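Local coordinates for protein trans-2-enoyl-CoA reductase [NADH] (PDB 4GGO) that reduces the carbon-carbon double bond of trans-2-enoyl-CoA substrates such as crotonyl-CoA with NADH, a step of bacterial fatty acid synthesis, at residues I291-K303 / E366-F378. Sequence-based numbering, arbitrary orientation.
Sequences IPLYLASLFKVMK and ESLTDLAGYRHDF
Helix 291-303 meets the turn at Thr369 and Asp370 and the helix 371-378 that follows, the two axes 8.6 Å apart at closest approach and 111° between their directions. Asp370, centre of an inverse gamma turn, donates from N to Ala296 O at 3.0 Å, from the face of that carbonyl opposite Lys300 N, pinning the turn without breaking a helical bond. As N-cap of helix 371-378, Asp370 accepts from Gly373 N at OD1, while OD2 offers its syn lone pair to Lys303 NZ in a salt bridge modelled at 2.5 Å, unusually short. The straight chain of Lys303 carries NZ to OD2, and a water links OD1 to NZ, the latter bond weak. CG of Lys300, anti to the backbone N (chi1 -176°), comes 3.2 Å from Leu368 O; the bend at chi2 (65°) turns the chain end toward Ser367, and NZ donates to a water within reach of Glu366 O (2.9 Å) and Ser367 O. Deeper in, Tyr374 is a knob among Pro292, Leu295, Ala296 and Phe299; its ring edge receives Leu295 CB at CE2 (4.0 Å). Ala296 CB touches Leu371 CD2. Tyr374 also nears NAD(+)-binding Val281. The contact joins the family's catalytic region to its FAD-binding-domain family region, with strand 173-178 against Pro292, Leu293 and Leu371 and helix 347-359 against Ser297, Leu298 and Val301.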
ATOM      1  N   ILE A 291      -3.530  17.075   1.730  1.00 19.65           N
ATOM      2  CA  ILE A 291      -2.631  15.921   1.569  1.00 25.57           C
ATOM      3  C   ILE A 291      -1.381  16.117   0.687  1.00 21.48           C
ATOM      4  O   ILE A 291      -0.275  15.798   1.123  1.00 26.26           O
ATOM      5  CB  ILE A 291      -3.406  14.635   1.164  1.00 21.01           C
ATOM      6  CG1 ILE A 291      -4.098  14.033   2.386  1.00 25.16           C
ATOM      7  CG2 ILE A 291      -2.472  13.606   0.545  1.00 25.84           C
ATOM      8  CD1 ILE A 291      -3.147  13.642   3.497  1.00 26.92           C
ATOM      9  N   PRO A 292      -1.541  16.643  -0.543  1.00 27.71           N
ATOM     10  CA  PRO A 292      -0.341  16.803  -1.375  1.00 23.21           C
ATOM     11  C   PRO A 292       0.654  17.806  -0.797  1.00 25.90           C
ATOM     12  O   PRO A 292       1.863  17.603  -0.917  1.00 23.15           O
ATOM     13  CB  PRO A 292      -0.903  17.329  -2.700  1.00 26.77           C
ATOM     14  CG  PRO A 292      -2.321  16.880  -2.712  1.00 26.74           C
ATOM     15  CD  PRO A 292      -2.761  16.998  -1.289  1.00 24.50           C
ATOM     16  N   LEU A 293       0.150  18.871  -0.182  1.00 22.26           N
ATOM     17  CA  LEU A 293       1.010  19.873   0.437  1.00 21.12           C
ATOM     18  C   LEU A 293       1.671  19.313   1.690  1.00 22.63           C
ATOM     19  O   LEU A 293       2.842  19.577   1.957  1.00 22.57           O
ATOM     20  CB  LEU A 293       0.215  21.132   0.786  1.00 22.55           C
ATOM     21  CG  LEU A 293       1.000  22.221   1.522  1.00 27.62           C
ATOM     22  CD1 LEU A 293       2.176  22.699   0.682  1.00 28.21           C
ATOM     23  CD2 LEU A 293       0.097  23.385   1.896  1.00 35.39           C
ATOM     24  N   TYR A 294       0.908  18.544   2.459  1.00 17.28           N
ATOM     25  CA  TYR A 294       1.427  17.901   3.657  1.00 19.65           C
ATOM     26  C   TYR A 294       2.546  16.918   3.323  1.00 20.72           C
ATOM     27  O   TYR A 294       3.620  16.966   3.924  1.00 19.28           O
ATOM     28  CB  TYR A 294       0.305  17.183   4.408  1.00 20.28           C
ATOM     29  CG  TYR A 294       0.802  16.244   5.483  1.00 21.45           C
ATOM     30  CD1 TYR A 294       1.384  16.737   6.645  1.00 19.18           C
ATOM     31  CD2 TYR A 294       0.687  14.867   5.340  1.00 20.62           C
ATOM     32  CE1 TYR A 294       1.842  15.886   7.633  1.00 19.60           C
ATOM     33  CE2 TYR A 294       1.142  14.006   6.325  1.00 19.30           C
ATOM     34  CZ  TYR A 294       1.720  14.523   7.469  1.00 18.70           C
ATOM     35  OH  TYR A 294       2.174  13.676   8.454  1.00 18.95           O
ATOM     36  N   LEU A 295       2.285  16.034   2.362  1.00 19.94           N
ATOM     37  CA  LEU A 295       3.258  15.023   1.952  1.00 21.28           C
ATOM     38  C   LEU A 295       4.537  15.643   1.404  1.00 17.34           C
ATOM     39  O   LEU A 295       5.634  15.202   1.735  1.00 17.54           O
ATOM     40  CB  LEU A 295       2.653  14.080   0.911  1.00 20.38           C
ATOM     41  CG  LEU A 295       1.584  13.109   1.412  1.00 23.01           C
ATOM     42  CD1 LEU A 295       1.023  12.300   0.260  1.00 23.89           C
ATOM     43  CD2 LEU A 295       2.156  12.194   2.482  1.00 22.07           C
ATOM     44  N   ALA A 296       4.390  16.660   0.561  1.00 18.55           N
ATOM     45  CA  ALA A 296       5.542  17.368   0.011  1.00 22.38           C
ATOM     46  C   ALA A 296       6.370  17.996   1.128  1.00 23.39           C
ATOM     47  O   ALA A 296       7.601  17.993   1.084  1.00 19.45           O
ATOM     48  CB  ALA A 296       5.090  18.429  -0.981  1.00 27.54           C
ATOM     49  N   SER A 297       5.684  18.529   2.133  1.00 20.22           N
ATOM     50  CA  SER A 297       6.349  19.119   3.284  1.00 21.33           C
ATOM     51  C   SER A 297       6.941  18.032   4.173  1.00 20.67           C
ATOM     52  O   SER A 297       8.034  18.193   4.716  1.00 18.53           O
ATOM     53  CB  SER A 297       5.368  19.978   4.082  1.00 24.21           C
ATOM     54  OG  SER A 297       4.772  20.962   3.255  1.00 25.20           O
ATOM     55  N   LEU A 298       6.212  16.929   4.315  1.00 16.34           N
ATOM     56  CA  LEU A 298       6.655  15.803   5.129  1.00 15.48           C
ATOM     57  C   LEU A 298       7.917  15.181   4.548  1.00 17.44           C
ATOM     58  O   LEU A 298       8.861  14.884   5.279  1.00 20.69           O
ATOM     59  CB  LEU A 298       5.555  14.742   5.230  1.00 15.03           C
ATOM     60  CG  LEU A 298       5.843  13.548   6.143  1.00 18.44           C
ATOM     61  CD1 LEU A 298       5.837  13.980   7.604  1.00 17.54           C
ATOM     62  CD2 LEU A 298       4.841  12.428   5.906  1.00 17.42           C
ATOM     63  N   PHE A 299       7.926  14.984   3.232  1.00 14.39           N
ATOM     64  CA  PHE A 299       9.086  14.423   2.548  1.00 17.99           C
ATOM     65  C   PHE A 299      10.304  15.315   2.770  1.00 22.21           C
ATOM     66  O   PHE A 299      11.406  14.830   3.024  1.00 18.53           O
ATOM     67  CB  PHE A 299       8.825  14.275   1.046  1.00 15.39           C
ATOM     68  CG  PHE A 299       7.762  13.261   0.698  1.00 17.66           C
ATOM     69  CD1 PHE A 299       7.242  12.411   1.661  1.00 21.76           C
ATOM     70  CD2 PHE A 299       7.294  13.156  -0.601  1.00 23.97           C
ATOM     71  CE1 PHE A 299       6.269  11.482   1.336  1.00 16.19           C
ATOM     72  CE2 PHE A 299       6.321  12.229  -0.932  1.00 28.17           C
ATOM     73  CZ  PHE A 299       5.811  11.390   0.039  1.00 24.73           C
ATOM     74  N   LYS A 300      10.092  16.623   2.678  1.00 19.96           N
ATOM     75  CA  LYS A 300      11.160  17.596   2.866  1.00 18.16           C
ATOM     76  C   LYS A 300      11.753  17.508   4.270  1.00 20.27           C
ATOM     77  O   LYS A 300      12.969  17.404   4.439  1.00 22.52           O
ATOM     78  CB  LYS A 300      10.633  19.008   2.615  1.00 18.38           C
ATOM     79  CG  LYS A 300      11.699  20.088   2.686  1.00 25.41           C
ATOM     80  CD  LYS A 300      12.719  19.919   1.573  1.00 29.41           C
ATOM     81  CE  LYS A 300      13.608  21.143   1.447  1.00 38.56           C
ATOM     82  NZ  LYS A 300      14.534  21.036   0.286  1.00 38.31           N
ATOM     83  N   VAL A 301      10.883  17.547   5.271  1.00 16.27           N
ATOM     84  CA  VAL A 301      11.304  17.506   6.664  1.00 16.30           C
ATOM     85  C   VAL A 301      11.996  16.191   7.021  1.00 19.20           C
ATOM     86  O   VAL A 301      13.063  16.189   7.639  1.00 16.76           O
ATOM     87  CB  VAL A 301      10.106  17.731   7.612  1.00 21.95           C
ATOM     88  CG1 VAL A 301      10.505  17.482   9.054  1.00 23.45           C
ATOM     89  CG2 VAL A 301       9.551  19.142   7.442  1.00 19.68           C
ATOM     90  N   MET A 302      11.394  15.074   6.624  1.00 15.47           N
ATOM     91  CA  MET A 302      11.911  13.765   7.011  1.00 20.94           C
ATOM     92  C   MET A 302      13.209  13.391   6.294  1.00 19.39           C
ATOM     93  O   MET A 302      14.049  12.683   6.851  1.00 20.18           O
ATOM     94  CB  MET A 302      10.841  12.682   6.838  1.00 15.62           C
ATOM     95  CG  MET A 302       9.614  12.917   7.711  1.00 15.81           C
ATOM     96  SD  MET A 302       8.444  11.548   7.741  1.00 21.65           S
ATOM     97  CE  MET A 302       9.293  10.392   8.815  1.00 24.19           C
ATOM     98  N   LYS A 303      13.382  13.875   5.068  1.00 16.76           N
ATOM     99  CA  LYS A 303      14.630  13.646   4.347  1.00 20.22           C
ATOM    100  C   LYS A 303      15.773  14.437   4.978  1.00 28.23           C
ATOM    101  O   LYS A 303      16.912  13.972   5.017  1.00 22.13           O
ATOM    102  CB  LYS A 303      14.484  13.988   2.861  1.00 18.19           C
ATOM    103  CG  LYS A 303      13.733  12.930   2.061  1.00 18.97           C
ATOM    104  CD  LYS A 303      13.523  13.351   0.613  1.00 19.11           C
ATOM    105  CE  LYS A 303      12.799  12.263  -0.169  1.00 17.81           C
ATOM    106  NZ  LYS A 303      12.609  12.625  -1.601  1.00 31.52           N
ATOM    107  N   GLU A 366       8.767  24.924  -4.719  1.00 29.75           N
ATOM    108  CA  GLU A 366       9.769  23.992  -5.224  1.00 32.87           C
ATOM    109  C   GLU A 366      11.000  23.961  -4.322  1.00 34.65           C
ATOM    110  O   GLU A 366      11.676  22.936  -4.209  1.00 31.29           O
ATOM    111  CB  GLU A 366      10.168  24.366  -6.655  1.00 31.14           C
ATOM    112  CG  GLU A 366      11.156  23.410  -7.309  1.00 31.29           C
ATOM    113  CD  GLU A 366      10.550  22.054  -7.615  1.00 32.49           C
ATOM    114  OE1 GLU A 366       9.310  21.966  -7.739  1.00 37.74           O
ATOM    115  OE2 GLU A 366      11.315  21.073  -7.731  1.00 32.98           O
ATOM    116  N   SER A 367      11.279  25.086  -3.671  1.00 32.74           N
ATOM    117  CA  SER A 367      12.445  25.206  -2.802  1.00 38.61           C
ATOM    118  C   SER A 367      12.142  24.794  -1.361  1.00 32.80           C
ATOM    119  O   SER A 367      12.964  24.153  -0.706  1.00 37.18           O
ATOM    120  CB  SER A 367      12.985  26.639  -2.833  1.00 34.70           C
ATOM    121  OG  SER A 367      14.116  26.776  -1.992  1.00 51.01           O
ATOM    122  N   LEU A 368      10.962  25.166  -0.874  1.00 31.32           N
ATOM    123  CA  LEU A 368      10.584  24.904   0.511  1.00 27.91           C
ATOM    124  C   LEU A 368      10.155  23.458   0.757  1.00 30.13           C
ATOM    125  O   LEU A 368      10.393  22.912   1.834  1.00 28.32           O
ATOM    126  CB  LEU A 368       9.466  25.852   0.952  1.00 24.10           C
ATOM    127  CG  LEU A 368       9.836  26.945   1.956  1.00 39.76           C
ATOM    128  CD1 LEU A 368      10.844  27.915   1.358  1.00 42.90           C
ATOM    129  CD2 LEU A 368       8.590  27.678   2.431  1.00 31.73           C
ATOM    130  N   THR A 369       9.512  22.848  -0.233  1.00 28.48           N
ATOM    131  CA  THR A 369       9.027  21.478  -0.089  1.00 24.61           C
ATOM    132  C   THR A 369       9.670  20.542  -1.102  1.00 24.70           C
ATOM    133  O   THR A 369      10.323  20.985  -2.048  1.00 28.20           O
ATOM    134  CB  THR A 369       7.496  21.394  -0.239  1.00 25.69           C
ATOM    135  OG1 THR A 369       7.124  21.702  -1.588  1.00 28.31           O
ATOM    136  CG2 THR A 369       6.810  22.364   0.711  1.00 25.23           C
ATOM    137  N   ASP A 370       9.479  19.243  -0.902  1.00 23.74           N
ATOM    138  CA  ASP A 370      10.047  18.245  -1.796  1.00 22.89           C
ATOM    139  C   ASP A 370       9.070  17.905  -2.916  1.00 29.12           C
ATOM    140  O   ASP A 370       8.576  16.779  -3.005  1.00 22.57           O
ATOM    141  CB  ASP A 370      10.429  16.981  -1.021  1.00 20.21           C
ATOM    142  CG  ASP A 370      11.267  16.022  -1.845  1.00 30.39           C
ATOM    143  OD1 ASP A 370      11.827  16.455  -2.874  1.00 25.35           O
ATOM    144  OD2 ASP A 370      11.370  14.836  -1.459  1.00 25.51           O
ATOM    145  N   LEU A 371       8.789  18.889  -3.765  1.00 25.08           N
ATOM    146  CA  LEU A 371       7.936  18.672  -4.925  1.00 27.76           C
ATOM    147  C   LEU A 371       8.616  17.713  -5.894  1.00 27.06           C
ATOM    148  O   LEU A 371       7.952  16.958  -6.600  1.00 28.97           O
ATOM    149  CB  LEU A 371       7.620  19.997  -5.621  1.00 24.26           C
ATOM    150  CG  LEU A 371       6.762  20.989  -4.834  1.00 28.18           C
ATOM    151  CD1 LEU A 371       6.428  22.204  -5.686  1.00 25.45           C
ATOM    152  CD2 LEU A 371       5.493  20.320  -4.327  1.00 24.48           C
ATOM    153  N   ALA A 372       9.944  17.749  -5.917  1.00 27.38           N
ATOM    154  CA  ALA A 372      10.727  16.845  -6.751  1.00 28.55           C
ATOM    155  C   ALA A 372      10.528  15.398  -6.316  1.00 28.01           C
ATOM    156  O   ALA A 372      10.320  14.513  -7.146  1.00 26.95           O
ATOM    157  CB  ALA A 372      12.201  17.219  -6.699  1.00 35.20           C
ATOM    158  N   GLY A 373      10.595  15.163  -5.009  1.00 30.24           N
ATOM    159  CA  GLY A 373      10.369  13.840  -4.459  1.00 26.10           C
ATOM    160  C   GLY A 373       8.952  13.358  -4.712  1.00 25.85           C
ATOM    161  O   GLY A 373       8.724  12.174  -4.958  1.00 28.48           O
ATOM    162  N   TYR A 374       7.999  14.283  -4.654  1.00 23.37           N
ATOM    163  CA  TYR A 374       6.598  13.957  -4.898  1.00 28.38           C
ATOM    164  C   TYR A 374       6.397  13.523  -6.345  1.00 25.57           C
ATOM    165  O   TYR A 374       5.729  12.523  -6.612  1.00 24.92           O
ATOM    166  CB  TYR A 374       5.703  15.156  -4.579  1.00 24.69           C
ATOM    167  CG  TYR A 374       4.235  14.818  -4.421  1.00 26.29           C
ATOM    168  CD1 TYR A 374       3.444  14.524  -5.526  1.00 23.88           C
ATOM    169  CD2 TYR A 374       3.635  14.806  -3.168  1.00 25.81           C
ATOM    170  CE1 TYR A 374       2.105  14.219  -5.388  1.00 27.94           C
ATOM    171  CE2 TYR A 374       2.293  14.502  -3.019  1.00 27.36           C
ATOM    172  CZ  TYR A 374       1.533  14.211  -4.134  1.00 26.86           C
ATOM    173  OH  TYR A 374       0.198  13.908  -3.996  1.00 26.96           O
ATOM    174  N   ARG A 375       6.969  14.284  -7.275  1.00 27.76           N
ATOM    175  CA  ARG A 375       6.868  13.961  -8.697  1.00 26.95           C
ATOM    176  C   ARG A 375       7.462  12.589  -8.986  1.00 28.49           C
ATOM    177  O   ARG A 375       6.911  11.816  -9.770  1.00 27.93           O
ATOM    178  CB  ARG A 375       7.570  15.019  -9.552  1.00 29.21           C
ATOM    179  CG  ARG A 375       6.871  16.368  -9.590  1.00 35.58           C
ATOM    180  CD  ARG A 375       7.487  17.277 -10.644  1.00 27.37           C
ATOM    181  NE  ARG A 375       8.893  17.566 -10.377  1.00 34.40           N
ATOM    182  CZ  ARG A 375       9.321  18.613  -9.681  1.00 30.70           C
ATOM    183  NH1 ARG A 375       8.449  19.475  -9.174  1.00 36.65           N
ATOM    184  NH2 ARG A 375      10.619  18.799  -9.489  1.00 33.16           N
ATOM    185  N   HIS A 376       8.587  12.290  -8.344  1.00 22.78           N
ATOM    186  CA  HIS A 376       9.256  11.010  -8.536  1.00 25.36           C
ATOM    187  C   HIS A 376       8.393   9.844  -8.068  1.00 21.65           C
ATOM    188  O   HIS A 376       8.228   8.864  -8.789  1.00 24.65           O
ATOM    189  CB  HIS A 376      10.602  10.983  -7.812  1.00 24.12           C
ATOM    190  CG  HIS A 376      11.307   9.665  -7.908  1.00 28.29           C
ATOM    191  ND1 HIS A 376      11.874   9.209  -9.079  1.00 30.55           N
ATOM    192  CD2 HIS A 376      11.521   8.698  -6.984  1.00 27.67           C
ATOM    193  CE1 HIS A 376      12.414   8.022  -8.870  1.00 32.75           C
ATOM    194  NE2 HIS A 376      12.213   7.688  -7.608  1.00 33.10           N
ATOM    195  N   ASP A 377       7.846   9.955  -6.861  1.00 23.44           N
ATOM    196  CA  ASP A 377       7.011   8.893  -6.306  1.00 26.28           C
ATOM    197  C   ASP A 377       5.758   8.662  -7.143  1.00 28.48           C
ATOM    198  O   ASP A 377       5.348   7.522  -7.362  1.00 24.30           O
ATOM    199  CB  ASP A 377       6.631   9.197  -4.856  1.00 22.71           C
ATOM    200  CG  ASP A 377       7.803   9.056  -3.905  1.00 30.28           C
ATOM    201  OD1 ASP A 377       8.841   8.498  -4.322  1.00 35.15           O
ATOM    202  OD2 ASP A 377       7.685   9.493  -2.742  1.00 34.36           O
ATOM    203  N   PHE A 378       5.156   9.751  -7.608  1.00 25.30           N
ATOM    204  CA  PHE A 378       3.978   9.671  -8.463  1.00 29.77           C
ATOM    205  C   PHE A 378       4.301   8.976  -9.782  1.00 22.15           C
ATOM    206  O   PHE A 378       3.524   8.153 -10.268  1.00 27.61           O
ATOM    207  CB  PHE A 378       3.423  11.074  -8.731  1.00 26.93           C
ATOM    208  CG  PHE A 378       2.226  11.092  -9.639  1.00 30.46           C
ATOM    209  CD1 PHE A 378       0.959  10.831  -9.144  1.00 31.24           C
ATOM    210  CD2 PHE A 378       2.368  11.374 -10.989  1.00 32.08           C
ATOM    211  CE1 PHE A 378      -0.145  10.849  -9.977  1.00 39.16           C
ATOM    212  CE2 PHE A 378       1.267  11.392 -11.828  1.00 34.31           C
ATOM    213  CZ  PHE A 378       0.010  11.130 -11.320  1.00 31.48           C
TER
HETATM  214  O   HOH W   1      13.547  21.646  -2.447  1.00 41.87           O
HETATM  215  O   HOH W   2      15.817  23.646   1.121  1.00 48.06           O
HETATM  216  O   HOH W   3      13.891  14.745  -3.685  1.00 33.04           O
HETATM  217  O   HOH W   4      11.484  10.396  -3.568  1.00 42.28           O